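Local structure of ethanolamine utilization protein EutL (Clostridium perfringens E str. JGS1987, 4TME) at residues Val10-Ile15 with Thr77-Glu82; Val62-Ser67 with Ile84-Gly89; Lys14-Val19 with Lys34-Ile39; Tyr48-Glu53 with Asn100-Phe105. The protein forms trimeric shell tiles of the ethanolamine-utilization bacterial microcompartment, binds ethanolamine, and probably controls transport through a pore whose opening responds to that substrate. All coordinates share one frame; numbering follows the deposited sequence. Where two conformers were deposited one is given.

Contact 1 (Val10-Ile15 with Thr77-Glu82); sequences VLSVKI and TKLAGE. With ETA (ethanolamine), chain K.
L11 points its side chain across at the loop 77-82 and meets mainly backbone. Its CG stands anti to its own carbonyl carbon (chi1 -59°) and the chain then runs out straight, bringing L11 CD1 to 3.4 Å from G81 CA, tighter than usual van der Waals contact. L11 CD1 also lies 3.7 Å from K78 O. L79 lies alongside the strand: its CD2 comes to 3.5 Å from L11 O, while its CD1 brushes S12 at CB and OG. The S12 hydroxyl is hydrogen-bonded to the P214 carbonyl of a second subunit. Two residues, L11 and S12, sit opposite the single residue T40, making a classic beta bulge at the start of strand 10-16, the outermost strand of the BMC-domain sheet within this chain. T40 OG1 also takes part in a hydrogen bond with L79 O, tying loop and bulge to the same neighbour. G81 has positive phi, and the next residue, E82, reaches the ethanolamine pocket. There its extended side chain offers OE2 to both ends of the ligand: ETA O donates to E82 OE2 at 2.6 Å and ETA N at 3.0 Å. D44 N also donates to OE2, and A72 N holds OE1.

Contact 2 (Val62-Ser67 with Ile84-Gly89); sequences VVYARS and IGILAG
Y64 has its CG anti to the backbone N (chi1 -159°), whereas I86 has CG1 anti to its carbonyl carbon (chi1 -57°); the two side chains therefore run alongside each other in the same direction on one face of the sheet, with Y64 CB 3.6 Å from I86 CB. I86 CD1 follows the root of the tyrosine, near CB and CG. At the ring edge, close to its plane, I84 CG2 approaches Y64 CE1 at 4.0 Å. V63 runs nearly perpendicular to I86, its crowded CG2 branch set against I86 CG2, and V63 CG1 touches A88 CB at 3.6 Å. On the face that carries A65, V62 CG2 meets L87 CD2 obliquely. The antiparallel backbones slip by one residue where V63 and Y64 together sit opposite I86, making a classic beta bulge: V63 N donates to I86 O at 2.9 Å, nearly along the C=O axis. I86 N returns a bond to Y64 O at 2.8 Å from above the carbonyl plane. R66 and I84 form a regular hydrogen-bonded pair, and the R66 guanidinium pairs with E181. At the bulge I86 O thus accepts one good and, from Y64 N, one weak N-H; backbone bonds hold the strands with apolar side chains between them, and Y64 OH, bonded to P178 O of a second subunit, ties this strand pair to the subunit interface.

Contact 3 (Lys14-Val19 with Lys34-Ile39); sequences KIISNV and KSLGLI
K14 O has two contacts, one N-H hydrogen bond and one weaker CA-H...O contact: L38 N donates to K14 O at 2.8 Å with an N-H...O angle of 174°, arriving nearly along the C=O axis, and G37 CA supplies the second. L36 O is likewise met twice, by I16 N in its carbonyl plane at 2.8 Å and by the CA-H of I15. The return bonds, K14 N to L38 O and L36 N to I16 O, complete two hydrogen-bonded antiparallel pairs around the non-hydrogen-bonded pair I15 and G37. Past the end of strand 10-16, the chain turns through N18, which has positive phi, so that V19 N reaches K34 O at 2.8 Å, 28° out of the carbonyl plane. I16 and L36 run next to each other in the same direction, both with the gamma carbon of the main branch anti to the carbonyl carbon. I16 CD1 is the shared tip: it stands 4.2 Å from L36 CD1 and 4.0 Å from L38 CD1, crossing L38 obliquely. V19 has CG1 in the crowded position (chi1 63°), which leaves V19 CG2 anti to the backbone N and 3.8 Å from L36 CD1, extending the apolar row. A second subunit receives K14 NZ at the N213 and G216 carbonyls and holds S17 OG through H221. K14, I16 and L38 face that subunit, while I15 meets L99 of helix 92-106 and also F217 of the second subunit. Such a regular ladder belongs to the antiparallel BMC-domain sheet, here at its outermost strand within this chain and at a subunit interface.

Contact 4 (Tyr48-Glu53 with Asn100-Phe105); sequences YTALDE and NATLDF
Three residues of segment 48-53 of helix 44-57 approach the F105 ring obliquely from the same side of its plane: A50 near CD2, T49 near CE2 and CZ, and E53 near CD1. CG lies anti to the backbone N (chi1 -171°), which swings the ring across to the other helix. A50 CA comes to 3.5 Å from F105 CD2, with its methyl carbon almost as near. T49 CG2, also anti to its backbone N, reaches F105 CE2 at 3.6 Å. E53 is bent at chi2, bringing E53 CG to 3.8 Å from F105 CD1 and leaving its carboxylate nearly parallel to the ring (4°) but in a separate plane, displaced to one side; its OE1 is paired with K56. Small residues let the helices close up, with A50 CB 3.7 Å from T102 CG2 and 3.6 Å from T102 O. L51 turns its CD2 back toward T102, whose hydroxyl is held by G98 O, as the T49 hydroxyl is by D45 O. The short axes approach to 7.9 Å at 137°. T102 and L51 also touch L87 of the sheet, so this alanine-threonine crossing joins the two helices packed on one face of the antiparallel sheet, the alpha/beta layering of the BMC domain.

In the fold
Three of the contacts lie on one antiparallel sheet, ordered 10-16, 35-41, 83-89, 61-67. Contact 3 pairs the first two strands and contact 2 the last two; their centres are about 10 Å apart, and L87 N to G37 O and G85 N to I39 O hydrogen-bond across the middle. Contact 1 shares K14 and I15 with contact 3, its centre about 13 Å from that of contact 2. Along the chain contact 3 closes before contacts 2 and 4 open, contact 2 is nested inside contact 4, and contact 1 crosses both. Y48 OH of contact 4 hydrogen-bonds to S67 OG. Sheet and helices thus form one BMC domain that meets a second subunit, with the E82 end at the ethanolamine pocket.

Contact 1 (Val10-Ile15 with Thr77-Glu82)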
loop_
_atom_site.group_PDB
_atom_site.type_symbol
_atom_site.label_atom_id
_atom_site.label_comp_id
_atom_site.label_asym_id
_atom_site.label_seq_id
_atom_site.Cartn_x
_atom_site.Cartn_y
_atom_site.Cartn_z
ATOM N N VAL C 10 4.805 10.369 19.513
ATOM C CA VAL C 10 3.823 9.357 19.848
ATOM C C VAL C 10 2.444 10.006 19.732
ATOM O O VAL C 10 2.266 11.161 20.145
ATOM C CB VAL C 10 4.068 8.803 21.263
ATOM C CG1 VAL C 10 2.963 7.851 21.697
ATOM C CG2 VAL C 10 5.431 8.067 21.268
ATOM N N LEU C 11 1.473 9.280 19.171
ATOM C CA LEU C 11 0.123 9.819 18.973
ATOM C C LEU C 11 -0.922 9.225 19.920
ATOM O O LEU C 11 -1.845 9.912 20.336
ATOM C CB LEU C 11 -0.343 9.602 17.524
ATOM C CG LEU C 11 0.553 10.248 16.466
ATOM C CD1 LEU C 11 0.132 9.837 15.053
ATOM C CD2 LEU C 11 0.567 11.752 16.596
ATOM N N SER C 12 -0.778 7.950 20.247
ATOM C CA SER C 12 -1.747 7.289 21.104
ATOM C C SER C 12 -1.115 6.107 21.809
ATOM O O SER C 12 -0.184 5.477 21.298
ATOM C CB SER C 12 -2.975 6.859 20.289
ATOM O OG SER C 12 -3.977 6.287 21.109
ATOM N N VAL C 13 -1.605 5.848 23.015
ATOM C CA VAL C 13 -1.154 4.731 23.832
ATOM C C VAL C 13 -2.325 4.227 24.640
ATOM O O VAL C 13 -3.036 5.020 25.262
ATOM C CB VAL C 13 -0.022 5.118 24.810
ATOM C CG1 VAL C 13 0.512 3.880 25.523
ATOM C CG2 VAL C 13 1.088 5.820 24.101
ATOM N N LYS C 14 -2.511 2.916 24.675
ATOM C CA LYS C 14 -3.597 2.331 25.474
ATOM C C LYS C 14 -3.238 0.933 25.964
ATOM O O LYS C 14 -2.356 0.265 25.391
ATOM C CB LYS C 14 -4.911 2.249 24.657
ATOM C CG LYS C 14 -5.581 3.557 24.349
ATOM C CD LYS C 14 -6.237 4.118 25.646
ATOM C CE LYS C 14 -6.373 5.581 25.569
ATOM N NZ LYS C 14 -7.142 6.077 26.741
ATOM N N ILE C 15 -3.912 0.495 27.026
ATOM C CA ILE C 15 -3.748 -0.864 27.525
ATOM C C ILE C 15 -5.075 -1.609 27.415
ATOM O O ILE C 15 -6.141 -1.033 27.646
ATOM C CB ILE C 15 -3.247 -0.884 28.991
ATOM C CG1 ILE C 15 -1.772 -0.483 29.006
ATOM C CG2 ILE C 15 -3.432 -2.290 29.633
ATOM C CD1 ILE C 15 -1.154 -0.404 30.398
ATOM N N THR C 77 -6.430 10.158 9.405
ATOM C CA THR C 77 -6.998 10.352 10.730
ATOM C C THR C 77 -5.886 10.737 11.704
ATOM O O THR C 77 -4.712 10.498 11.455
ATOM C CB THR C 77 -7.733 9.098 11.271
ATOM O OG1 THR C 77 -6.815 8.017 11.429
ATOM C CG2 THR C 77 -8.905 8.668 10.333
ATOM N N LYS C 78 -6.301 11.283 12.839
ATOM C CA LYS C 78 -5.383 11.905 13.789
ATOM C C LYS C 78 -4.398 10.972 14.473
ATOM O O LYS C 78 -3.235 11.364 14.734
ATOM C CB LYS C 78 -6.228 12.628 14.857
ATOM C CG LYS C 78 -5.447 13.495 15.852
ATOM C CD LYS C 78 -6.441 14.112 16.855
ATOM C CE LYS C 78 -5.756 15.015 17.884
ATOM N NZ LYS C 78 -5.195 16.249 17.261
ATOM N N LEU C 79 -4.814 9.749 14.790
ATOM C CA LEU C 79 -3.986 8.857 15.598
ATOM C C LEU C 79 -3.377 7.704 14.815
ATOM O O LEU C 79 -2.661 6.887 15.378
ATOM C CB LEU C 79 -4.807 8.292 16.774
ATOM C CG LEU C 79 -5.575 9.322 17.598
ATOM C CD1 LEU C 79 -6.387 8.625 18.660
ATOM C CD2 LEU C 79 -4.621 10.341 18.236
ATOM N N ALA C 80 -3.647 7.624 13.503
ATOM C CA ALA C 80 -3.086 6.521 12.733
ATOM C C ALA C 80 -1.568 6.608 12.551
ATOM O O ALA C 80 -0.884 5.581 12.552
ATOM C CB ALA C 80 -3.761 6.436 11.359
ATOM N N GLY C 81 -1.048 7.821 12.389
ATOM C CA GLY C 81 0.384 8.007 12.186
ATOM C C GLY C 81 0.880 7.138 11.040
ATOM O O GLY C 81 0.234 7.060 9.991
ATOM N N GLU C 82 2.017 6.488 11.237
ATOM C CA GLU C 82 2.472 5.493 10.290
ATOM C C GLU C 82 2.928 4.192 10.914
ATOM O O GLU C 82 3.612 3.398 10.275
ATOM C CB GLU C 82 3.595 6.070 9.423
ATOM C CG GLU C 82 4.866 6.396 10.164
ATOM C CD GLU C 82 5.970 6.955 9.261
ATOM O OE1 GLU C 82 5.653 7.678 8.280
ATOM O OE2 GLU C 82 7.170 6.679 9.554
HETATM C CA ETA K . 10.277 6.161 7.582
HETATM N N ETA K . 8.931 5.683 7.348
HETATM C C ETA K . 10.259 7.594 8.095
HETATM O O ETA K . 9.480 7.745 9.253
#

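Contact 2 (Val62-Ser67 with Ile84-Gly89)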
loop_
_atom_site.group_PDB
_atom_site.type_symbol
_atom_site.label_atom_id
_atom_site.label_comp_id
_atom_site.label_asym_id
_atom_site.label_seq_id
_atom_site.Cartn_x
_atom_site.Cartn_y
_atom_site.Cartn_z
ATOM N N VAL C 62 7.014 -8.216 21.641
ATOM C CA VAL C 62 6.339 -7.513 20.551
ATOM C C VAL C 62 5.563 -8.533 19.751
ATOM O O VAL C 62 6.170 -9.445 19.179
ATOM C CB VAL C 62 7.333 -6.780 19.658
ATOM C CG1 VAL C 62 6.612 -6.065 18.495
ATOM C CG2 VAL C 62 8.146 -5.806 20.513
ATOM N N VAL C 63 4.238 -8.403 19.720
ATOM C CA VAL C 63 3.407 -9.411 19.060
ATOM C C VAL C 63 2.771 -8.878 17.794
ATOM O O VAL C 63 2.198 -9.650 17.008
ATOM C CB VAL C 63 2.308 -9.950 20.002
ATOM C CG1 VAL C 63 2.965 -10.647 21.190
ATOM C CG2 VAL C 63 1.344 -8.855 20.447
ATOM N N TYR C 64 2.888 -7.572 17.580
ATOM C CA TYR C 64 2.327 -6.943 16.387
ATOM C C TYR C 64 3.080 -5.660 16.098
ATOM O O TYR C 64 3.345 -4.858 17.000
ATOM C CB TYR C 64 0.827 -6.672 16.590
ATOM C CG TYR C 64 0.052 -6.500 15.288
ATOM C CD1 TYR C 64 0.007 -5.277 14.652
ATOM C CD2 TYR C 64 -0.617 -7.568 14.717
ATOM C CE1 TYR C 64 -0.706 -5.113 13.441
ATOM C CE2 TYR C 64 -1.325 -7.418 13.539
ATOM C CZ TYR C 64 -1.362 -6.179 12.907
ATOM O OH TYR C 64 -2.057 -6.055 11.703
ATOM N N ALA C 65 3.454 -5.448 14.832
ATOM C CA ALA C 65 4.238 -4.281 14.468
ATOM C C ALA C 65 4.117 -4.031 12.979
ATOM O O ALA C 65 4.719 -4.765 12.180
ATOM C CB ALA C 65 5.722 -4.485 14.847
ATOM N N ARG C 66 3.322 -3.040 12.599
ATOM C CA ARG C 66 3.070 -2.770 11.178
ATOM C C ARG C 66 3.060 -1.284 10.867
ATOM O O ARG C 66 2.610 -0.471 11.686
ATOM C CB ARG C 66 1.726 -3.357 10.730
ATOM C CG ARG C 66 1.579 -4.883 10.751
ATOM C CD ARG C 66 2.406 -5.565 9.672
ATOM N NE ARG C 66 2.176 -4.998 8.326
ATOM C CZ ARG C 66 1.103 -5.216 7.564
ATOM N NH1 ARG C 66 0.122 -6.007 7.971
ATOM N NH2 ARG C 66 1.009 -4.645 6.359
ATOM N N SER C 67 3.531 -0.959 9.660
ATOM C CA SER C 67 3.561 0.396 9.135
ATOM C C SER C 67 2.342 0.713 8.263
ATOM O O SER C 67 1.761 -0.193 7.657
ATOM C CB SER C 67 4.843 0.593 8.305
ATOM O OG SER C 67 5.984 0.349 9.129
ATOM N N ILE C 84 1.618 1.007 14.014
ATOM C CA ILE C 84 0.946 0.466 15.196
ATOM C C ILE C 84 1.834 -0.634 15.765
ATOM O O ILE C 84 2.352 -1.507 15.042
ATOM C CB ILE C 84 -0.480 -0.074 14.904
ATOM C CG1 ILE C 84 -1.091 -0.560 16.247
ATOM C CG2 ILE C 84 -0.451 -1.139 13.786
ATOM C CD1 ILE C 84 -2.550 -0.731 16.251
ATOM N N GLY C 85 2.070 -0.556 17.075
ATOM C CA GLY C 85 2.842 -1.556 17.775
ATOM C C GLY C 85 2.004 -2.156 18.895
ATOM O O GLY C 85 1.221 -1.438 19.527
ATOM N N ILE C 86 2.129 -3.465 19.113
ATOM C CA ILE C 86 1.444 -4.122 20.220
ATOM C C ILE C 86 2.418 -4.946 21.035
ATOM O O ILE C 86 3.101 -5.843 20.517
ATOM C CB ILE C 86 0.283 -5.039 19.739
ATOM C CG1 ILE C 86 -0.713 -4.225 18.918
ATOM C CG2 ILE C 86 -0.454 -5.673 20.962
ATOM C CD1 ILE C 86 -1.908 -5.006 18.370
ATOM N N LEU C 87 2.497 -4.601 22.315
ATOM C CA LEU C 87 3.233 -5.365 23.310
ATOM C C LEU C 87 2.283 -6.314 24.018
ATOM O O LEU C 87 1.125 -5.970 24.235
ATOM C CB LEU C 87 3.868 -4.437 24.357
ATOM C CG LEU C 87 4.950 -3.484 23.860
ATOM C CD1 LEU C 87 5.285 -2.522 25.007
ATOM C CD2 LEU C 87 6.182 -4.259 23.459
ATOM N N ALA C 88 2.757 -7.501 24.365
ATOM C CA ALA C 88 1.954 -8.425 25.168
ATOM C C ALA C 88 2.763 -8.891 26.377
ATOM O O ALA C 88 3.969 -9.102 26.307
ATOM C CB ALA C 88 1.490 -9.619 24.346
ATOM N N GLY C 89 2.071 -9.052 27.493
ATOM C CA GLY C 89 2.714 -9.507 28.708
ATOM C C GLY C 89 1.701 -10.173 29.613
ATOM O O GLY C 89 0.517 -10.205 29.302
#

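Contact 3 (Lys14-Val19 with Lys34-Ile39)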
loop_
_atom_site.group_PDB
_atom_site.type_symbol
_atom_site.label_atom_id
_atom_site.label_comp_id
_atom_site.label_asym_id
_atom_site.label_seq_id
_atom_site.Cartn_x
_atom_site.Cartn_y
_atom_site.Cartn_z
ATOM N N LYS C 14 -2.511 2.916 24.675
ATOM C CA LYS C 14 -3.597 2.331 25.474
ATOM C C LYS C 14 -3.238 0.933 25.964
ATOM O O LYS C 14 -2.356 0.265 25.391
ATOM C CB LYS C 14 -4.911 2.249 24.657
ATOM C CG LYS C 14 -5.581 3.557 24.349
ATOM C CD LYS C 14 -6.237 4.118 25.646
ATOM C CE LYS C 14 -6.373 5.581 25.569
ATOM N NZ LYS C 14 -7.142 6.077 26.741
ATOM N N ILE C 15 -3.912 0.495 27.026
ATOM C CA ILE C 15 -3.748 -0.864 27.525
ATOM C C ILE C 15 -5.075 -1.609 27.415
ATOM O O ILE C 15 -6.141 -1.033 27.646
ATOM C CB ILE C 15 -3.247 -0.884 28.991
ATOM C CG1 ILE C 15 -1.772 -0.483 29.006
ATOM C CG2 ILE C 15 -3.432 -2.290 29.633
ATOM C CD1 ILE C 15 -1.154 -0.404 30.398
ATOM N N ILE C 16 -4.984 -2.870 27.003
ATOM C CA ILE C 16 -6.076 -3.839 27.098
ATOM C C ILE C 16 -5.727 -4.848 28.186
ATOM O O ILE C 16 -4.745 -5.591 28.064
ATOM C CB ILE C 16 -6.311 -4.602 25.755
ATOM C CG1 ILE C 16 -6.837 -3.672 24.683
ATOM C CG2 ILE C 16 -7.267 -5.799 25.965
ATOM C CD1 ILE C 16 -6.836 -4.305 23.272
ATOM N N SER C 17 -6.502 -4.884 29.263
ATOM C CA SER C 17 -6.248 -5.895 30.293
ATOM C C SER C 17 -7.151 -7.083 29.987
ATOM O O SER C 17 -8.243 -6.918 29.427
ATOM C CB SER C 17 -6.496 -5.336 31.688
ATOM O OG SER C 17 -7.788 -4.794 31.767
ATOM N N ASN C 18 -6.669 -8.276 30.289
ATOM C CA ASN C 18 -7.470 -9.482 30.154
ATOM C C ASN C 18 -8.037 -9.564 28.742
ATOM O O ASN C 18 -9.247 -9.502 28.533
ATOM C CB ASN C 18 -8.586 -9.489 31.195
ATOM C CG ASN C 18 -8.054 -9.290 32.612
ATOM O OD1 ASN C 18 -7.114 -9.968 33.037
ATOM N ND2 ASN C 18 -8.646 -8.345 33.344
ATOM N N VAL C 19 -7.132 -9.666 27.779
ATOM C CA VAL C 19 -7.507 -9.656 26.381
ATOM C C VAL C 19 -8.511 -10.780 26.111
ATOM O O VAL C 19 -8.393 -11.892 26.632
ATOM C CB VAL C 19 -6.258 -9.796 25.463
ATOM C CG1 VAL C 19 -5.570 -11.128 25.679
ATOM C CG2 VAL C 19 -6.652 -9.624 24.014
ATOM N N LYS C 34 -1.671 -12.138 28.498
ATOM C CA LYS C 34 -2.978 -11.816 29.065
ATOM C C LYS C 34 -3.378 -10.361 28.873
ATOM O O LYS C 34 -4.561 -10.027 28.945
ATOM C CB LYS C 34 -2.995 -12.124 30.569
ATOM C CG LYS C 34 -2.543 -13.519 30.935
ATOM C CD LYS C 34 -3.559 -14.558 30.516
ATOM C CE LYS C 34 -3.260 -15.900 31.173
ATOM N NZ LYS C 34 -4.106 -16.989 30.613
ATOM N N SER C 35 -2.390 -9.509 28.622
ATOM C CA SER C 35 -2.588 -8.071 28.540
ATOM C C SER C 35 -1.830 -7.509 27.363
ATOM O O SER C 35 -0.755 -8.004 27.050
ATOM C CB SER C 35 -2.113 -7.399 29.817
ATOM O OG SER C 35 -2.941 -7.776 30.899
ATOM N N LEU C 36 -2.390 -6.482 26.725
ATOM C CA LEU C 36 -1.759 -5.836 25.569
ATOM C C LEU C 36 -1.510 -4.355 25.808
ATOM O O LEU C 36 -2.321 -3.682 26.428
ATOM C CB LEU C 36 -2.630 -5.978 24.315
ATOM C CG LEU C 36 -3.056 -7.395 23.915
ATOM C CD1 LEU C 36 -3.969 -7.287 22.679
ATOM C CD2 LEU C 36 -1.864 -8.276 23.642
ATOM N N GLY C 37 -0.391 -3.856 25.299
ATOM C CA GLY C 37 -0.127 -2.433 25.258
ATOM C C GLY C 37 -0.077 -2.025 23.796
ATOM O O GLY C 37 0.614 -2.654 23.004
ATOM N N LEU C 38 -0.844 -0.989 23.456
ATOM C CA LEU C 38 -1.025 -0.498 22.095
ATOM C C LEU C 38 -0.354 0.867 21.942
ATOM O O LEU C 38 -0.544 1.743 22.802
ATOM C CB LEU C 38 -2.522 -0.359 21.769
ATOM C CG LEU C 38 -3.506 -1.496 22.064
ATOM C CD1 LEU C 38 -4.954 -1.030 21.843
ATOM C CD2 LEU C 38 -3.216 -2.702 21.193
ATOM N N ILE C 39 0.361 1.085 20.840
ATOM C CA ILE C 39 0.965 2.384 20.590
ATOM C C ILE C 39 0.947 2.731 19.110
ATOM O O ILE C 39 1.145 1.860 18.255
ATOM C CB ILE C 39 2.422 2.433 21.134
ATOM C CG1 ILE C 39 2.978 3.857 21.078
ATOM C CG2 ILE C 39 3.320 1.440 20.424
ATOM C CD1 ILE C 39 4.291 4.001 21.885
#

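Contact 4 (Tyr48-Glu53 with Asn100-Phe105)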
loop_
_atom_site.group_PDB
_atom_site.type_symbol
_atom_site.label_atom_id
_atom_site.label_comp_id
_atom_site.label_asym_id
_atom_site.label_seq_id
_atom_site.Cartn_x
_atom_site.Cartn_y
_atom_site.Cartn_z
ATOM N N TYR C 48 9.750 0.963 16.122
ATOM C CA TYR C 48 10.198 -0.431 16.167
ATOM C C TYR C 48 11.435 -0.586 17.067
ATOM O O TYR C 48 11.577 -1.582 17.807
ATOM C CB TYR C 48 10.518 -0.931 14.749
ATOM C CG TYR C 48 9.300 -0.990 13.841
ATOM C CD1 TYR C 48 8.054 -1.381 14.331
ATOM C CD2 TYR C 48 9.390 -0.599 12.519
ATOM C CE1 TYR C 48 6.929 -1.412 13.489
ATOM C CE2 TYR C 48 8.286 -0.631 11.670
ATOM C CZ TYR C 48 7.057 -1.058 12.168
ATOM O OH TYR C 48 5.944 -1.111 11.351
ATOM N N THR C 49 12.336 0.396 17.003
ATOM C CA THR C 49 13.529 0.379 17.836
ATOM C C THR C 49 13.127 0.538 19.310
ATOM O O THR C 49 13.715 -0.101 20.207
ATOM C CB THR C 49 14.525 1.501 17.425
ATOM O OG1 THR C 49 14.803 1.392 16.025
ATOM C CG2 THR C 49 15.845 1.394 18.178
ATOM N N ALA C 50 12.147 1.411 19.555
ATOM C CA ALA C 50 11.644 1.642 20.912
ATOM C C ALA C 50 10.957 0.413 21.504
ATOM O O ALA C 50 11.111 0.127 22.708
ATOM C CB ALA C 50 10.705 2.820 20.913
ATOM N N LEU C 51 10.178 -0.293 20.688
ATOM C CA LEU C 51 9.519 -1.522 21.124
ATOM C C LEU C 51 10.547 -2.594 21.479
ATOM O O LEU C 51 10.378 -3.350 22.439
ATOM C CB LEU C 51 8.581 -2.041 20.022
ATOM C CG LEU C 51 7.333 -1.172 19.799
ATOM C CD1 LEU C 51 6.676 -1.519 18.457
ATOM C CD2 LEU C 51 6.359 -1.340 20.963
ATOM N N ASP C 52 11.625 -2.670 20.709
ATOM C CA ASP C 52 12.716 -3.566 21.065
ATOM C C ASP C 52 13.328 -3.184 22.414
ATOM O O ASP C 52 13.601 -4.043 23.256
ATOM C CB ASP C 52 13.779 -3.567 19.956
ATOM C CG ASP C 52 14.859 -4.593 20.208
ATOM O OD1 ASP C 52 14.510 -5.789 20.236
ATOM O OD2 ASP C 52 16.041 -4.221 20.358
ATOM N N GLU C 53 13.505 -1.890 22.640
ATOM C CA GLU C 53 14.005 -1.429 23.920
ATOM C C GLU C 53 13.046 -1.855 25.038
ATOM O O GLU C 53 13.505 -2.258 26.120
ATOM C CB GLU C 53 14.199 0.087 23.880
ATOM C CG GLU C 53 14.882 0.673 25.089
ATOM C CD GLU C 53 16.360 0.293 25.202
ATOM O OE1 GLU C 53 17.114 0.178 24.194
ATOM O OE2 GLU C 53 16.768 0.110 26.340
ATOM N N ASN C 100 5.937 2.465 29.071
ATOM C CA ASN C 100 6.695 3.598 29.572
ATOM C C ASN C 100 8.118 3.593 28.991
ATOM O O ASN C 100 8.629 4.641 28.589
ATOM C CB ASN C 100 6.709 3.613 31.103
ATOM C CG ASN C 100 5.421 4.225 31.681
ATOM O OD1 ASN C 100 5.156 5.409 31.488
ATOM N ND2 ASN C 100 4.608 3.410 32.367
ATOM N N ALA C 101 8.737 2.413 28.886
ATOM C CA ALA C 101 10.087 2.339 28.302
ATOM C C ALA C 101 10.078 2.710 26.820
ATOM O O ALA C 101 11.043 3.312 26.317
ATOM C CB ALA C 101 10.679 0.942 28.507
ATOM N N THR C 102 9.006 2.330 26.129
ATOM C CA THR C 102 8.826 2.629 24.705
ATOM C C THR C 102 8.736 4.146 24.512
ATOM O O THR C 102 9.432 4.741 23.691
ATOM C CB THR C 102 7.560 1.973 24.126
ATOM O OG1 THR C 102 7.603 0.553 24.338
ATOM C CG2 THR C 102 7.458 2.215 22.622
ATOM N N LEU C 103 7.861 4.766 25.286
ATOM C CA LEU C 103 7.662 6.199 25.188
ATOM C C LEU C 103 8.939 6.941 25.486
ATOM O O LEU C 103 9.302 7.893 24.793
ATOM C CB LEU C 103 6.578 6.636 26.181
ATOM C CG LEU C 103 5.172 6.190 25.847
ATOM C CD1 LEU C 103 4.263 6.290 27.079
ATOM C CD2 LEU C 103 4.656 7.045 24.756
ATOM N N ASP C 104 9.628 6.531 26.544
ATOM C CA ASP C 104 10.850 7.229 26.907
ATOM C C ASP C 104 11.898 7.114 25.800
ATOM O O ASP C 104 12.635 8.074 25.539
ATOM C CB ASP C 104 11.401 6.706 28.219
ATOM C CG ASP C 104 10.576 7.143 29.412
ATOM O OD1 ASP C 104 9.622 7.958 29.273
ATOM O OD2 ASP C 104 10.879 6.642 30.499
ATOM N N PHE C 105 11.961 5.962 25.137
ATOM C CA PHE C 105 12.937 5.800 24.067
ATOM C C PHE C 105 12.595 6.686 22.874
ATOM O O PHE C 105 13.477 7.307 22.280
ATOM C CB PHE C 105 13.047 4.347 23.598
ATOM C CG PHE C 105 14.200 4.129 22.652
ATOM C CD1 PHE C 105 15.476 3.885 23.150
ATOM C CD2 PHE C 105 14.022 4.227 21.293
ATOM C CE1 PHE C 105 16.547 3.707 22.286
ATOM C CE2 PHE C 105 15.096 4.058 20.424
ATOM C CZ PHE C 105 16.349 3.801 20.929
#